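Ribosome biogenesis GTPase A (PDB 3CNL) binds GTP, and probably hydrolyses it, binds 23S rRNA and acts in a late step of 50S ribosomal subunit assembly. Local coordinates at residues Ile51-Val56 with Lys66-Phe71. Sequence-based numbering, arbitrary orientation.
With GNP (phosphoaminophosphonic acid-guanylate ester), chain B.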
loop_
_atom_site.group_PDB
_atom_site.type_symbol
_atom_site.label_atom_id
_atom_site.label_comp_id
_atom_site.label_asym_id
_atom_site.label_seq_id
_atom_site.Cartn_x
_atom_site.Cartn_y
_atom_site.Cartn_z
ATOM N N ILE A 51 -5.389 5.431 10.607
ATOM C CA ILE A 51 -4.369 4.704 9.830
ATOM C C ILE A 51 -4.825 3.262 9.689
ATOM O O ILE A 51 -5.001 2.567 10.686
ATOM C CB ILE A 51 -2.980 4.765 10.490
ATOM C CG1 ILE A 51 -2.482 6.209 10.521
ATOM C CG2 ILE A 51 -1.973 3.796 9.761
ATOM C CD1 ILE A 51 -1.293 6.468 11.450
ATOM N N LEU A 52 -5.065 2.837 8.455
ATOM C CA LEU A 52 -5.503 1.494 8.189
ATOM C C LEU A 52 -4.332 0.712 7.585
ATOM O O LEU A 52 -3.789 1.091 6.544
ATOM C CB LEU A 52 -6.714 1.537 7.250
ATOM C CG LEU A 52 -7.503 0.286 6.873
ATOM C CD1 LEU A 52 -8.837 0.700 6.264
ATOM C CD2 LEU A 52 -6.764 -0.544 5.868
ATOM N N LEU A 53 -3.923 -0.359 8.263
ATOM C CA LEU A 53 -2.811 -1.172 7.775
ATOM C C LEU A 53 -3.404 -2.317 6.998
ATOM O O LEU A 53 -3.856 -3.296 7.586
ATOM C CB LEU A 53 -1.944 -1.674 8.931
ATOM C CG LEU A 53 -1.284 -0.573 9.756
ATOM C CD1 LEU A 53 -0.384 -1.194 10.812
ATOM C CD2 LEU A 53 -0.506 0.469 8.882
ATOM N N ASN A 54 -3.434 -2.184 5.669
ATOM C CA ASN A 54 -4.173 -3.120 4.839
ATOM C C ASN A 54 -3.313 -4.326 4.410
ATOM O O ASN A 54 -2.101 -4.296 4.576
ATOM C CB ASN A 54 -4.696 -2.374 3.611
ATOM C CG ASN A 54 -5.847 -3.057 2.972
ATOM O OD1 ASN A 54 -6.569 -3.775 3.627
ATOM N ND2 ASN A 54 -6.043 -2.833 1.678
ATOM N N LYS A 55 -3.951 -5.349 3.842
ATOM C CA LYS A 55 -3.279 -6.539 3.276
ATOM C C LYS A 55 -2.500 -7.357 4.329
ATOM O O LYS A 55 -1.462 -7.962 4.002
ATOM C CB LYS A 55 -2.355 -6.176 2.084
ATOM C CG LYS A 55 -3.026 -5.388 0.927
ATOM C CD LYS A 55 -2.122 -5.231 -0.291
ATOM C CE LYS A 55 -2.811 -4.361 -1.347
ATOM N NZ LYS A 55 -1.997 -4.261 -2.594
ATOM N N VAL A 56 -2.999 -7.406 5.575
ATOM C CA VAL A 56 -2.300 -8.154 6.655
ATOM C C VAL A 56 -2.168 -9.650 6.331
ATOM O O VAL A 56 -1.301 -10.384 6.885
ATOM C CB VAL A 56 -2.925 -7.930 8.079
ATOM C CG1 VAL A 56 -2.794 -6.464 8.514
ATOM C CG2 VAL A 56 -4.376 -8.436 8.156
ATOM N N LYS A 66 4.006 -5.314 15.641
ATOM C CA LYS A 66 4.939 -4.266 16.068
ATOM C C LYS A 66 4.589 -2.900 15.496
ATOM O O LYS A 66 4.826 -1.861 16.130
ATOM C CB LYS A 66 6.385 -4.619 15.688
ATOM C CG LYS A 66 7.072 -5.642 16.613
ATOM C CD LYS A 66 7.550 -4.996 17.928
ATOM C CE LYS A 66 8.459 -5.940 18.778
ATOM N NZ LYS A 66 8.639 -5.403 20.172
ATOM N N TRP A 67 4.065 -2.888 14.271
ATOM C CA TRP A 67 3.601 -1.632 13.683
ATOM C C TRP A 67 2.395 -1.077 14.437
ATOM O O TRP A 67 2.340 0.125 14.718
ATOM C CB TRP A 67 3.324 -1.785 12.175
ATOM C CG TRP A 67 4.577 -1.723 11.369
ATOM C CD1 TRP A 67 5.142 -2.737 10.654
ATOM C CD2 TRP A 67 5.440 -0.585 11.206
ATOM N NE1 TRP A 67 6.300 -2.299 10.046
ATOM C CE2 TRP A 67 6.499 -0.980 10.363
ATOM C CE3 TRP A 67 5.404 0.741 11.672
ATOM C CZ2 TRP A 67 7.532 -0.110 10.000
ATOM C CZ3 TRP A 67 6.408 1.607 11.301
ATOM C CH2 TRP A 67 7.471 1.176 10.467
ATOM N N VAL A 68 1.436 -1.935 14.774
ATOM C CA VAL A 68 0.269 -1.487 15.564
ATOM C C VAL A 68 0.738 -0.813 16.847
ATOM O O VAL A 68 0.288 0.280 17.161
ATOM C CB VAL A 68 -0.737 -2.629 15.889
ATOM C CG1 VAL A 68 -1.920 -2.107 16.718
ATOM C CG2 VAL A 68 -1.262 -3.263 14.598
ATOM N N GLU A 69 1.663 -1.459 17.561
ATOM C CA GLU A 69 2.182 -0.960 18.846
ATOM C C GLU A 69 2.886 0.355 18.700
ATOM O O GLU A 69 2.690 1.266 19.509
ATOM C CB GLU A 69 3.167 -1.957 19.429
ATOM C CG GLU A 69 2.546 -3.297 19.604
ATOM C CD GLU A 69 3.196 -4.104 20.671
ATOM O OE1 GLU A 69 4.050 -3.554 21.404
ATOM O OE2 GLU A 69 2.837 -5.295 20.764
ATOM N N PHE A 70 3.714 0.441 17.658
ATOM C CA PHE A 70 4.387 1.669 17.294
ATOM C C PHE A 70 3.404 2.832 17.108
ATOM O O PHE A 70 3.647 3.920 17.627
ATOM C CB PHE A 70 5.226 1.459 16.018
ATOM C CG PHE A 70 5.941 2.704 15.553
ATOM C CD1 PHE A 70 7.152 3.066 16.121
ATOM C CD2 PHE A 70 5.399 3.505 14.552
ATOM C CE1 PHE A 70 7.825 4.212 15.704
ATOM C CE2 PHE A 70 6.062 4.648 14.122
ATOM C CZ PHE A 70 7.278 5.004 14.710
ATOM N N PHE A 71 2.327 2.624 16.341
ATOM C CA PHE A 71 1.381 3.716 16.088
ATOM C C PHE A 71 0.549 4.045 17.325
ATOM O O PHE A 71 0.328 5.224 17.623
ATOM C CB PHE A 71 0.508 3.445 14.852
ATOM C CG PHE A 71 1.283 3.476 13.559
ATOM C CD1 PHE A 71 1.970 4.613 13.178
ATOM C CD2 PHE A 71 1.353 2.356 12.748
ATOM C CE1 PHE A 71 2.700 4.640 11.995
ATOM C CE2 PHE A 71 2.078 2.379 11.560
ATOM C CZ PHE A 71 2.753 3.515 11.191
HETATM P PG GNP B . -5.061 2.414 -7.147
HETATM O O1G GNP B . -5.298 3.697 -6.384
HETATM O O2G GNP B . -3.616 2.263 -7.584
HETATM O O3G GNP B . -6.081 2.333 -8.277
HETATM N N3B GNP B . -5.362 1.047 -6.405
HETATM P PB GNP B . -6.197 0.805 -5.089
HETATM O O1B GNP B . -5.538 1.483 -3.932
HETATM O O2B GNP B . -7.613 1.195 -5.357
HETATM O O3A GNP B . -6.128 -0.718 -4.859
HETATM P PA GNP B . -7.086 -1.853 -5.333
HETATM O O1A GNP B . -8.217 -2.002 -4.402
HETATM O O2A GNP B . -7.418 -1.749 -6.763
HETATM O "O5'" GNP B . -6.224 -3.132 -5.119
HETATM C "C5'" GNP B . -4.936 -3.306 -5.728
HETATM C "C4'" GNP B . -4.610 -4.796 -5.725
HETATM O "O4'" GNP B . -4.462 -5.306 -4.368
HETATM C "C3'" GNP B . -5.643 -5.712 -6.360
HETATM O "O3'" GNP B . -4.956 -6.773 -7.007
HETATM C "C2'" GNP B . -6.405 -6.237 -5.154
HETATM O "O2'" GNP B . -7.010 -7.474 -5.450
HETATM C "C1'" GNP B . -5.290 -6.420 -4.129
HETATM N N9 GNP B . -5.708 -6.299 -2.735
HETATM C C8 GNP B . -6.494 -5.298 -2.202
HETATM N N7 GNP B . -6.678 -5.431 -0.910
HETATM C C5 GNP B . -5.969 -6.608 -0.585
HETATM C C6 GNP B . -5.782 -7.277 0.656
HETATM O O6 GNP B . -6.232 -6.970 1.775
HETATM N N1 GNP B . -4.976 -8.423 0.530
HETATM C C2 GNP B . -4.417 -8.870 -0.657
HETATM N N2 GNP B . -3.670 -9.993 -0.605
HETATM N N3 GNP B . -4.571 -8.254 -1.816
HETATM C C4 GNP B . -5.361 -7.141 -1.706
#
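L53 spreads its two methyls over different turns of helix 61-73: CD1 lies 4.0 Å from CB of W67 and touches CG2 of V68 more distantly, while CD2 reaches CE2 of F71 at 4.2 Å. The L53 side chain runs at about a right angle to W67 but slants across F71. At the ring atom across from CE2, from the same side of the ring plane, CD1 of I51 stands 4.1 Å from F71 CD1, the side chains again crossing nearly perpendicularly. The indole leads away from the strand, meeting F35 edge-to-face and bonding through NE1 to the E246 carbonyl oxygen. Strand 48-54 and helix 61-73 belong to a beta-alpha-beta unit completed by strand 78-80, a classic instance of a helix packed antiparallel on its strand (173°, axes 10.6 Å apart) in a circularly permuted P-loop GTPase. Side chains alternate along the strand, and at its end N54 and, just past it, K55 line the nucleotide pocket. K55, extended beyond CG, lays its aliphatic chain over the guanine, with CG 3.4 Å from C6, and NZ hydrogen-bonds to ribose O4' at 3.2 Å and to the N109 carbonyl oxygen. An alanine here, keeping only CB near the base, would probably uncover much of this face and leave O4' and the N109 carbonyl without the NZ donor. N54 ND2 binds the T110 carbonyl oxygen, tying the strand end to the phosphate-binding loop.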